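Local coordinates for DUF4442 domain-containing protein (Pseudomonas aeruginosa, PDB 1YOC) that is of unknown function but has a hot dog fold and family ties to PaaI-type thioesterases, so it may act on acyl-CoA thioesters, at residues S112-Q117 / L122-V127; L72-M77 / I140-S145; I64-A69 / G103-V108. All coordinates share one frame; numbering follows the deposited sequence.

Contact 1. Residues S112-Q117 / L122-V127; sequences SQIDWQ and LVVPVV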
loop_
_atom_site.group_PDB
_atom_site.type_symbol
_atom_site.label_atom_id
_atom_site.label_comp_id
_atom_site.label_asym_id
_atom_site.label_seq_id
_atom_site.Cartn_x
_atom_site.Cartn_y
_atom_site.Cartn_z
ATOM N N SER B 112 21.998 -7.019 -1.349
ATOM C CA SER B 112 23.404 -7.404 -1.226
ATOM C C SER B 112 23.967 -7.461 0.198
ATOM O O SER B 112 24.956 -8.162 0.421
ATOM C CB SER B 112 24.311 -6.482 -2.090
ATOM O OG SER B 112 24.350 -5.173 -1.563
ATOM N N GLN B 113 23.358 -6.760 1.151
ATOM C CA GLN B 113 23.861 -6.697 2.517
ATOM C C GLN B 113 23.165 -7.595 3.527
ATOM O O GLN B 113 23.571 -7.672 4.691
ATOM C CB GLN B 113 23.810 -5.240 2.998
ATOM C CG GLN B 113 24.482 -4.268 1.998
ATOM C CD GLN B 113 25.921 -4.605 1.759
ATOM O OE1 GLN B 113 26.367 -4.958 0.599
ATOM N NE2 GLN B 113 26.692 -4.527 2.831
ATOM N N ILE B 114 22.114 -8.264 3.082
ATOM C CA ILE B 114 21.332 -9.161 3.934
ATOM C C ILE B 114 21.933 -10.566 4.016
ATOM O O ILE B 114 22.475 -11.056 3.030
ATOM C CB ILE B 114 19.881 -9.251 3.354
ATOM C CG1 ILE B 114 19.166 -7.938 3.653
ATOM C CG2 ILE B 114 19.063 -10.423 3.981
ATOM C CD1 ILE B 114 17.869 -7.720 2.839
ATOM N N ASP B 115 21.909 -11.172 5.207
ATOM C CA ASP B 115 22.383 -12.556 5.344
ATOM C C ASP B 115 21.129 -13.417 5.030
ATOM O O ASP B 115 20.262 -13.663 5.879
ATOM C CB ASP B 115 22.877 -12.793 6.768
ATOM C CG ASP B 115 23.262 -14.234 7.023
ATOM O OD1 ASP B 115 23.122 -15.096 6.118
ATOM O OD2 ASP B 115 23.715 -14.493 8.167
ATOM N N TRP B 116 21.027 -13.838 3.774
ATOM C CA TRP B 116 19.870 -14.586 3.320
ATOM C C TRP B 116 19.782 -16.001 3.848
ATOM O O TRP B 116 18.793 -16.688 3.610
ATOM C CB TRP B 116 19.828 -14.611 1.790
ATOM C CG TRP B 116 19.566 -13.276 1.181
ATOM C CD1 TRP B 116 20.442 -12.503 0.503
ATOM C CD2 TRP B 116 18.319 -12.558 1.210
ATOM N NE1 TRP B 116 19.827 -11.327 0.087
ATOM C CE2 TRP B 116 18.519 -11.344 0.512
ATOM C CE3 TRP B 116 17.058 -12.823 1.768
ATOM C CZ2 TRP B 116 17.510 -10.400 0.347
ATOM C CZ3 TRP B 116 16.041 -11.869 1.608
ATOM C CH2 TRP B 116 16.278 -10.677 0.903
ATOM N N GLN B 117 20.814 -16.446 4.539
ATOM C CA GLN B 117 20.733 -17.803 5.080
ATOM C C GLN B 117 20.205 -17.775 6.515
ATOM O O GLN B 117 19.906 -18.824 7.088
ATOM C CB GLN B 117 22.108 -18.499 5.011
ATOM C CG GLN B 117 22.330 -19.283 3.711
ATOM C CD GLN B 117 22.342 -18.389 2.489
ATOM O OE1 GLN B 117 23.132 -17.442 2.419
ATOM N NE2 GLN B 117 21.462 -18.675 1.513
ATOM N N LEU B 122 14.313 -10.258 8.650
ATOM C CA LEU B 122 15.269 -9.687 7.688
ATOM C C LEU B 122 14.559 -8.420 7.209
ATOM O O LEU B 122 13.363 -8.467 6.854
ATOM C CB LEU B 122 15.501 -10.623 6.487
ATOM C CG LEU B 122 15.916 -12.072 6.790
ATOM C CD1 LEU B 122 16.287 -12.804 5.445
ATOM C CD2 LEU B 122 17.095 -12.073 7.748
ATOM N N VAL B 123 15.275 -7.300 7.199
ATOM C CA VAL B 123 14.685 -6.026 6.787
ATOM C C VAL B 123 15.152 -5.696 5.376
ATOM O O VAL B 123 16.316 -5.400 5.133
ATOM C CB VAL B 123 15.068 -4.895 7.806
ATOM C CG1 VAL B 123 14.333 -3.596 7.465
ATOM C CG2 VAL B 123 14.747 -5.371 9.241
ATOM N N VAL B 124 14.220 -5.764 4.433
ATOM C CA VAL B 124 14.540 -5.513 3.033
ATOM C C VAL B 124 14.303 -4.051 2.629
ATOM O O VAL B 124 13.196 -3.508 2.769
ATOM C CB VAL B 124 13.684 -6.400 2.146
ATOM C CG1 VAL B 124 14.050 -6.165 0.689
ATOM C CG2 VAL B 124 13.845 -7.862 2.580
ATOM N N PRO B 125 15.339 -3.389 2.097
ATOM C CA PRO B 125 15.191 -1.987 1.685
ATOM C C PRO B 125 14.735 -1.839 0.236
ATOM O O PRO B 125 15.062 -2.658 -0.637
ATOM C CB PRO B 125 16.617 -1.422 1.865
ATOM C CG PRO B 125 17.463 -2.593 1.377
ATOM C CD PRO B 125 16.743 -3.834 2.024
ATOM N N VAL B 126 13.978 -0.782 -0.013
ATOM C CA VAL B 126 13.528 -0.485 -1.367
ATOM C C VAL B 126 13.562 1.035 -1.548
ATOM O O VAL B 126 13.174 1.795 -0.648
ATOM C CB VAL B 126 12.048 -0.921 -1.621
ATOM C CG1 VAL B 126 11.658 -0.591 -3.061
ATOM C CG2 VAL B 126 11.866 -2.456 -1.379
ATOM N N VAL B 127 14.044 1.483 -2.699
ATOM C CA VAL B 127 13.987 2.905 -3.012
ATOM C C VAL B 127 13.277 3.015 -4.369
ATOM O O VAL B 127 13.552 2.238 -5.286
ATOM C CB VAL B 127 15.389 3.540 -3.079
ATOM C CG1 VAL B 127 15.276 5.032 -3.420
ATOM C CG2 VAL B 127 16.058 3.408 -1.688
#
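Apolar side chains of the loop 112-117 close over the start of segment 122-127, at one end of the strands, in the connection that joins 105-110 to 120-130. Ile114 does most of the reaching. Its CD1 lies 3.6 Å from Val123 O and 4.0 Å from Val124 CG2, and it also touches CD of Pro125. Its other branch, CG2, meets Leu122 CD1 at 3.9 Å. With CG1 beside the backbone N (chi1 -73°) and CG2 beside the carbonyl carbon, the two branches reach different residues of the strand. CG2 also sits over the centre of one face of the Trp116 indole, 3.5 Å above its plane, so the loop packs on itself as well as on the strand. The CA-CB bond of Trp116 points away from the strand, yet the far side of the ring swings back: Trp116 CE3 approaches Leu122 CD1 at 3.8 Å, and CH2 touches CG2 of Val124. The leucine crosses the indole obliquely, the valine at about a right angle. Trp116 NE1 is hydrogen-bonded to Gly111 O, and the ring continues onto Met77 and Ser81 of helix 63-81. At the exposed outer edge, Gln117 N donates to Asp115 OD1 at 3.1 Å, from above the carboxylate plane. This bond makes an Asx turn within a long connection between adjacent antiparallel strands of the hot dog sheet.

Contact 2. Residues L72-M77 / I140-S145; sequences LAAGTM and ITMYVS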
loop_
_atom_site.group_PDB
_atom_site.type_symbol
_atom_site.label_atom_id
_atom_site.label_comp_id
_atom_site.label_asym_id
_atom_site.label_seq_id
_atom_site.Cartn_x
_atom_site.Cartn_y
_atom_site.Cartn_z
ATOM N N LEU B 72 6.265 -5.877 -4.246
ATOM C CA LEU B 72 6.558 -6.819 -5.330
ATOM C C LEU B 72 8.064 -7.082 -5.410
ATOM O O LEU B 72 8.508 -8.220 -5.518
ATOM C CB LEU B 72 6.043 -6.270 -6.662
ATOM C CG LEU B 72 6.377 -7.139 -7.892
ATOM C CD1 LEU B 72 5.716 -8.510 -7.833
ATOM C CD2 LEU B 72 5.891 -6.348 -9.129
ATOM N N ALA B 73 8.855 -6.019 -5.350
ATOM C CA ALA B 73 10.309 -6.194 -5.431
ATOM C C ALA B 73 10.860 -6.915 -4.206
ATOM O O ALA B 73 11.643 -7.873 -4.336
ATOM C CB ALA B 73 10.993 -4.844 -5.585
ATOM N N ALA B 74 10.452 -6.482 -3.012
ATOM C CA ALA B 74 11.006 -7.069 -1.802
ATOM C C ALA B 74 10.601 -8.493 -1.608
ATOM O O ALA B 74 11.432 -9.331 -1.253
ATOM C CB ALA B 74 10.605 -6.258 -0.576
ATOM N N GLY B 75 9.321 -8.768 -1.838
ATOM C CA GLY B 75 8.823 -10.100 -1.634
ATOM C C GLY B 75 9.393 -11.084 -2.638
ATOM O O GLY B 75 9.789 -12.191 -2.259
ATOM N N THR B 76 9.428 -10.696 -3.910
ATOM C CA THR B 76 9.968 -11.600 -4.921
ATOM C C THR B 76 11.476 -11.830 -4.659
ATOM O O THR B 76 11.973 -12.972 -4.729
ATOM C CB THR B 76 9.734 -11.055 -6.322
ATOM O OG1 THR B 76 8.314 -10.885 -6.522
ATOM C CG2 THR B 76 10.181 -12.110 -7.380
ATOM N N MET B 77 12.211 -10.771 -4.344
ATOM C CA MET B 77 13.640 -10.989 -4.031
ATOM C C MET B 77 13.799 -11.965 -2.828
ATOM O O MET B 77 14.669 -12.827 -2.832
ATOM C CB MET B 77 14.338 -9.669 -3.678
ATOM C CG MET B 77 15.810 -9.879 -3.273
ATOM S SD MET B 77 16.729 -8.335 -3.141
ATOM C CE MET B 77 15.857 -7.623 -1.716
ATOM N N ILE B 140 10.802 -3.370 4.377
ATOM C CA ILE B 140 9.799 -4.390 4.618
ATOM C C ILE B 140 10.488 -5.505 5.421
ATOM O O ILE B 140 11.486 -6.073 4.995
ATOM C CB ILE B 140 9.258 -4.928 3.294
ATOM C CG1 ILE B 140 8.565 -3.788 2.528
ATOM C CG2 ILE B 140 8.269 -6.098 3.579
ATOM C CD1 ILE B 140 8.185 -4.143 1.053
ATOM N N THR B 141 9.931 -5.776 6.595
ATOM C CA THR B 141 10.460 -6.784 7.488
ATOM C C THR B 141 9.797 -8.108 7.186
ATOM O O THR B 141 8.571 -8.237 7.265
ATOM C CB THR B 141 10.203 -6.396 8.952
ATOM O OG1 THR B 141 10.884 -5.153 9.212
ATOM C CG2 THR B 141 10.752 -7.471 9.894
ATOM N N MET B 142 10.628 -9.057 6.779
ATOM C CA MET B 142 10.208 -10.403 6.447
ATOM C C MET B 142 10.562 -11.320 7.609
ATOM O O MET B 142 11.705 -11.288 8.104
ATOM C CB MET B 142 10.979 -10.909 5.222
ATOM C CG MET B 142 10.848 -10.030 4.003
ATOM S SD MET B 142 9.093 -9.869 3.493
ATOM C CE MET B 142 9.296 -9.069 1.899
ATOM N N TYR B 143 9.595 -12.115 8.082
ATOM C CA TYR B 143 9.926 -13.074 9.146
ATOM C C TYR B 143 10.251 -14.393 8.416
ATOM O O TYR B 143 9.406 -14.943 7.697
ATOM C CB TYR B 143 8.775 -13.331 10.101
ATOM C CG TYR B 143 9.222 -14.289 11.193
ATOM C CD1 TYR B 143 10.104 -13.865 12.176
ATOM C CD2 TYR B 143 8.788 -15.624 11.223
ATOM C CE1 TYR B 143 10.544 -14.754 13.192
ATOM C CE2 TYR B 143 9.236 -16.515 12.226
ATOM C CZ TYR B 143 10.108 -16.057 13.208
ATOM O OH TYR B 143 10.516 -16.863 14.292
ATOM N N VAL B 144 11.478 -14.876 8.596
ATOM C CA VAL B 144 11.935 -16.055 7.878
ATOM C C VAL B 144 12.128 -17.170 8.872
ATOM O O VAL B 144 12.720 -16.974 9.923
ATOM C CB VAL B 144 13.288 -15.766 7.153
ATOM C CG1 VAL B 144 13.820 -17.047 6.463
ATOM C CG2 VAL B 144 13.100 -14.638 6.136
ATOM N N SER B 145 11.613 -18.340 8.533
ATOM C CA SER B 145 11.744 -19.483 9.427
ATOM C C SER B 145 12.028 -20.790 8.668
ATOM O O SER B 145 11.607 -20.954 7.519
ATOM C CB SER B 145 10.457 -19.628 10.229
ATOM O OG SER B 145 9.368 -19.906 9.359
#
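Ala74 of helix 63-81 presses its methyl group against Ile140 of strand 133-146, CB to CD1 at 3.6 Å, and this is the tight end of a small contact of methyl groups, without polar side chains. Ile140 extends its chain through CG1, carrying CD1 out to the Ala74 methyl. The same methyl meets a second strand residue, Met142, whose CE stands 4.0 Å from Ala74 CB. Met142 takes a bent course: at chi2 (-59°) its chain folds back before the thioether straightens, and the terminal methyl comes to rest on the helix backbone. There Met142 CE is 3.7 Å from Gly75 CA, and equally close to Gly75 N. Gly75 has no side chain, and its bare backbone is the surface that the methyl touches. The axes of segments 72-77 and 140-145 run 26° apart in N-to-C direction and pass at 9.8 Å. The looser side is the outer face of the sheet, where Thr141, Tyr143 and Ser145 are more open to solvent; Val144 is buried but does not touch 72-77. On the far side of the helix Thr76 OG1 donates to Leu72 O at 2.9 Å. Leu72 O also accepts from Thr76 N, and the hydroxyl proton is thus used within the helix. That side is covered by Met3 and Met7 of helix 2-13 and by Phe36 of strand 35-40. Strand 133-146 lies between 120-130 and 86-97: Ile140 reaches Met93, Met142 reaches Pro90, and Val124 of strand 120-130 also packs on Ala74.

Contact 3. Residues I64-A69 / G103-V108; sequences IALCNA and GDVRAV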
loop_
_atom_site.group_PDB
_atom_site.type_symbol
_atom_site.label_atom_id
_atom_site.label_comp_id
_atom_site.label_asym_id
_atom_site.label_seq_id
_atom_site.Cartn_x
_atom_site.Cartn_y
_atom_site.Cartn_z
ATOM N N ILE B 64 0.283 4.548 -2.322
ATOM C CA ILE B 64 0.094 3.114 -2.116
ATOM C C ILE B 64 0.479 2.306 -3.359
ATOM O O ILE B 64 0.811 1.127 -3.241
ATOM C CB ILE B 64 -1.337 2.826 -1.561
ATOM C CG1 ILE B 64 -1.566 3.701 -0.298
ATOM C CG2 ILE B 64 -1.482 1.332 -1.154
ATOM C CD1 ILE B 64 -0.528 3.389 0.901
ATOM N N ALA B 65 0.423 2.936 -4.547
ATOM C CA ALA B 65 0.880 2.234 -5.769
ATOM C C ALA B 65 2.422 2.032 -5.634
ATOM O O ALA B 65 2.989 1.002 -6.056
ATOM C CB ALA B 65 0.557 3.083 -7.021
ATOM N N LEU B 66 3.097 3.011 -5.041
ATOM C CA LEU B 66 4.535 2.915 -4.814
ATOM C C LEU B 66 4.777 1.784 -3.802
ATOM O O LEU B 66 5.752 1.013 -3.922
ATOM C CB LEU B 66 5.091 4.258 -4.263
ATOM C CG LEU B 66 4.857 5.480 -5.169
ATOM C CD1 LEU B 66 5.196 6.763 -4.396
ATOM C CD2 LEU B 66 5.688 5.359 -6.433
ATOM N N CYS B 67 3.939 1.700 -2.775
ATOM C CA CYS B 67 4.105 0.623 -1.781
ATOM C C CYS B 67 3.932 -0.717 -2.478
ATOM O O CYS B 67 4.633 -1.688 -2.151
ATOM C CB CYS B 67 3.067 0.711 -0.649
ATOM S SG CYS B 67 3.306 2.089 0.473
ATOM N N ASN B 68 2.964 -0.792 -3.401
ATOM C CA ASN B 68 2.739 -2.052 -4.112
ATOM C C ASN B 68 3.979 -2.503 -4.896
ATOM O O ASN B 68 4.332 -3.705 -4.913
ATOM C CB ASN B 68 1.545 -1.893 -5.054
ATOM C CG ASN B 68 0.700 -3.189 -5.179
ATOM O OD1 ASN B 68 -0.245 -3.230 -5.972
ATOM N ND2 ASN B 68 1.022 -4.225 -4.387
ATOM N N ALA B 69 4.657 -1.551 -5.547
ATOM C CA ALA B 69 5.862 -1.879 -6.299
ATOM C C ALA B 69 6.940 -2.390 -5.317
ATOM O O ALA B 69 7.697 -3.321 -5.611
ATOM C CB ALA B 69 6.411 -0.598 -7.037
ATOM N N GLY B 103 6.000 10.608 -12.812
ATOM C CA GLY B 103 6.208 9.888 -14.063
ATOM C C GLY B 103 6.371 8.405 -13.783
ATOM O O GLY B 103 6.040 7.963 -12.674
ATOM N N ASP B 104 6.842 7.640 -14.768
ATOM C CA ASP B 104 7.035 6.206 -14.584
ATOM C C ASP B 104 8.013 5.951 -13.452
ATOM O O ASP B 104 8.996 6.658 -13.300
ATOM C CB ASP B 104 7.542 5.532 -15.870
ATOM C CG ASP B 104 6.588 5.732 -17.056
ATOM O OD1 ASP B 104 5.351 5.915 -16.884
ATOM O OD2 ASP B 104 7.093 5.701 -18.189
ATOM N N VAL B 105 7.706 4.922 -12.682
ATOM C CA VAL B 105 8.471 4.544 -11.500
ATOM C C VAL B 105 9.376 3.326 -11.658
ATOM O O VAL B 105 9.035 2.371 -12.369
ATOM C CB VAL B 105 7.463 4.260 -10.330
ATOM C CG1 VAL B 105 8.215 3.976 -9.054
ATOM C CG2 VAL B 105 6.570 5.501 -10.110
ATOM N N ARG B 106 10.542 3.390 -11.016
ATOM C CA ARG B 106 11.507 2.283 -10.999
ATOM C C ARG B 106 11.764 2.019 -9.495
ATOM O O ARG B 106 12.119 2.933 -8.759
ATOM C CB ARG B 106 12.817 2.721 -11.687
ATOM C CG ARG B 106 13.928 1.643 -11.844
ATOM C CD ARG B 106 15.165 2.227 -12.669
ATOM N NE ARG B 106 16.253 2.748 -11.802
ATOM C CZ ARG B 106 16.527 4.046 -11.613
ATOM N NH1 ARG B 106 15.802 4.978 -12.222
ATOM N NH2 ARG B 106 17.527 4.425 -10.816
ATOM N N ALA B 107 11.560 0.786 -9.039
ATOM C CA ALA B 107 11.791 0.488 -7.635
ATOM C C ALA B 107 12.912 -0.518 -7.542
ATOM O O ALA B 107 12.902 -1.531 -8.235
ATOM C CB ALA B 107 10.483 -0.066 -6.989
ATOM N N VAL B 108 13.872 -0.250 -6.659
ATOM C CA VAL B 108 15.026 -1.108 -6.511
ATOM C C VAL B 108 15.116 -1.683 -5.112
ATOM O O VAL B 108 15.050 -0.945 -4.120
ATOM C CB VAL B 108 16.327 -0.294 -6.809
ATOM C CG1 VAL B 108 17.559 -1.174 -6.556
ATOM C CG2 VAL B 108 16.302 0.268 -8.264
#
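The contact joins the first half of the central helix 63-81 of the hot dog fold to strand 105-110, through Leu66 on Val105 and Ala69 on Ala107. The two apolar pairs set about one helix turn against two successive inward-facing strand positions. Leu66 starts out across the strand, but with CG beside its backbone N (chi1 -59°) and an extended chi2 of 169° its end turns nearer. Leu66 CD2 then reaches both methyls of Val105, at 3.8 Å from CG2 and 3.9 Å from CG1. The two side chains cross at about a right angle, and one leucine methyl is shared between the branches of the valine. Farther along, Ala69 and Ala107 point at each other, their CB atoms 4.1 Å apart. Such small side chains let the backbones draw close, with CA of Ala69 and CA of Ala107 separated by 6.5 Å, against 7.9 Å between CA of Leu66 and CA of Val105. Arg106 turns to the opposite side of the strand, where it forms a salt bridge with Asp132 and a cation-pi contact with Tyr129. The strand is flanked by 43-48 and 120-130: Phe48 touches both Ala69 and Val105, and Val126 touches Ala107. Behind the helix, Cys67 packs on Met93 and Val95 of strand 86-97, and Ile64, Ala65, Cys67 and Asn68 pack on the second subunit.

In the fold
Contacts 2 and 3 are both buried and both use helix 63-81, at successive stretches: segment 64-69 meets strand 105-110, whereas segment 72-77 meets strand 133-146, on opposite sides of the chain's centre. Strand 120-130 lies between those two strands, and contact 1 belongs to it; hydrogen bonds probably join Leu122 O to Met142 N and Val127 O to Val108 N. Contact 1 is only partly buried and the most varied, with an indole, a proline and an Asx turn beside its aliphatic groups. The helix contacts rest on small or aliphatic groups, with a methionine methyl added in contact 2. Only contact 3 has segment residues touching the second subunit, other than those meeting the strand.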